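Local coordinates for similar to hydroxylamine oxidoreductase (Kuenenia stuttgartiensis, PDB 6H5L) that acts as the multihaem hydroxylamine oxidoreductase-like subunit of a 60-haem reductase complex, probably passing electrons along its chain of c-type haems, at the interface of chains A and B. Residues are numbered along the deposited sequence; one frame, centred on the assembly and turned at random. Chains: chain A, Similar to hydroxylamine oxidoreductase; chain B, Conserved hypothetical cytochrome protein.

The interface of chains A and B. Residues chain A 347-348, 351, 356; chain B 35-37.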
loop_
_atom_site.group_PDB
_atom_site.type_symbol
_atom_site.label_atom_id
_atom_site.label_comp_id
_atom_site.label_asym_id
_atom_site.label_seq_id
_atom_site.Cartn_x
_atom_site.Cartn_y
_atom_site.Cartn_z
ATOM N N LEU A 347 0.725 -15.769 -43.721
ATOM C CA LEU A 347 0.723 -17.007 -42.951
ATOM C C LEU A 347 1.711 -16.951 -41.794
ATOM O O LEU A 347 1.510 -17.622 -40.775
ATOM C CB LEU A 347 1.028 -18.192 -43.867
ATOM C CG LEU A 347 -0.072 -18.515 -44.881
ATOM C CD1 LEU A 347 0.337 -19.662 -45.795
ATOM C CD2 LEU A 347 -1.375 -18.836 -44.164
ATOM N N GLU A 348 2.777 -16.156 -41.923
ATOM C CA GLU A 348 3.692 -15.969 -40.802
ATOM C C GLU A 348 3.004 -15.255 -39.646
ATOM O O GLU A 348 3.284 -15.542 -38.476
ATOM C CB GLU A 348 4.930 -15.194 -41.251
ATOM C CG GLU A 348 5.721 -15.870 -42.358
ATOM C CD GLU A 348 7.039 -15.177 -42.636
ATOM O OE1 GLU A 348 8.090 -15.849 -42.579
ATOM O OE2 GLU A 348 7.024 -13.957 -42.899
ATOM N N ALA A 351 0.368 -17.864 -38.180
ATOM C CA ALA A 351 0.990 -19.022 -37.549
ATOM C C ALA A 351 1.416 -18.747 -36.113
ATOM O O ALA A 351 1.685 -19.696 -35.368
ATOM C CB ALA A 351 2.197 -19.490 -38.362
ATOM N N ASP A 356 -0.474 -23.545 -39.362
ATOM C CA ASP A 356 -0.371 -23.162 -40.766
ATOM C C ASP A 356 -1.548 -23.704 -41.563
ATOM O O ASP A 356 -2.101 -23.009 -42.424
ATOM C CB ASP A 356 0.955 -23.658 -41.350
ATOM C CG ASP A 356 1.091 -23.374 -42.844
ATOM O OD1 ASP A 356 0.391 -24.021 -43.653
ATOM O OD2 ASP A 356 1.905 -22.501 -43.212
ATOM N N ARG B 35 7.520 -21.825 -44.722
ATOM C CA ARG B 35 6.995 -20.554 -45.214
ATOM C C ARG B 35 6.427 -19.699 -44.088
ATOM O O ARG B 35 6.481 -18.467 -44.162
ATOM C CB ARG B 35 5.920 -20.807 -46.271
ATOM C CG ARG B 35 4.675 -21.480 -45.714
ATOM C CD ARG B 35 3.655 -21.813 -46.783
ATOM N NE ARG B 35 2.531 -22.552 -46.217
ATOM C CZ ARG B 35 1.457 -22.927 -46.901
ATOM N NH1 ARG B 35 1.353 -22.630 -48.190
ATOM N NH2 ARG B 35 0.485 -23.597 -46.298
ATOM N N SER B 36 5.890 -20.326 -43.043
ATOM C CA SER B 36 5.238 -19.620 -41.947
ATOM C C SER B 36 6.012 -19.730 -40.643
ATOM O O SER B 36 5.495 -19.340 -39.591
ATOM C CB SER B 36 3.817 -20.150 -41.753
ATOM O OG SER B 36 3.834 -21.515 -41.369
ATOM N N MET B 37 7.234 -20.246 -40.684
ATOM C CA MET B 37 8.003 -20.542 -39.487
ATOM C C MET B 37 9.048 -19.462 -39.248
ATOM O O MET B 37 9.710 -19.008 -40.184
ATOM C CB MET B 37 8.676 -21.909 -39.615
ATOM C CG MET B 37 9.343 -22.410 -38.352
ATOM S SD MET B 37 9.835 -24.138 -38.501
ATOM C CE MET B 37 8.237 -24.931 -38.664
HETATM O O HOH W 1 4.979 -17.752 -37.474
#
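A:Leu347 and A:Ala351 supply the apolar centre on which B:Ser36 packs. Here the octahaem HAO-like subunit meets its dihaem cytochrome c partner: the end of helix 337-350, the haem-binding CXXCH motif that begins on its last residue, with A:Ala351 just after the first cysteine, and the start of helix 356-389 receive the 3-10 turn 32-36 of chain B. The methyl CB of A:Ala351 lies 3.8 Å from CB of B:Ser36, which also faces CB of A:Leu347. B:Ser36 loses 78 Å² of surface to chain A, more than any other residue of the patch, consistent with a short side chain pressed into the helix-end surface. Farther out, CD1 of A:Leu347 sits over the centre of one face of the B:Arg35 guanidinium, 3.6 Å above its plane, while the two side chains run obliquely past one another. On the other flank CG of A:Glu348 rests 3.8 Å from CA of B:Ser36.

The polar rim is organised by A:Asp356: with CG anti to the backbone N (chi1 176°), the side chain holds both carboxylate oxygens out towards B:Arg35 and B:Ser36. B:Arg35, extended from CG to NE, grips the carboxylate side-on, the two planes 21° apart. NH2 of B:Arg35 donates to the syn lone pair of A:Asp356 OD1 at 2.7 Å, nearly straight (168° at H), forming the salt bridge. NE of B:Arg35 reaches the syn lone pair of A:Asp356 OD2 at 3.1 Å, more bent and tilted from the guanidinium plane. The hydroxyl OG of B:Ser36 takes the anti lone pair of A:Asp356 OD2 at 2.8 Å, so OD2 accepts from two donors. A lysine in place of B:Arg35 would probably lose the paired grip, leaving one carboxylate oxygen without its charged partner and A:Leu347 CD1 without a flat surface to cover. At the opposite rim, water 1 links the two backbones, 3.0 Å from O of A:Glu348 and 2.7 Å from O of B:Ser36.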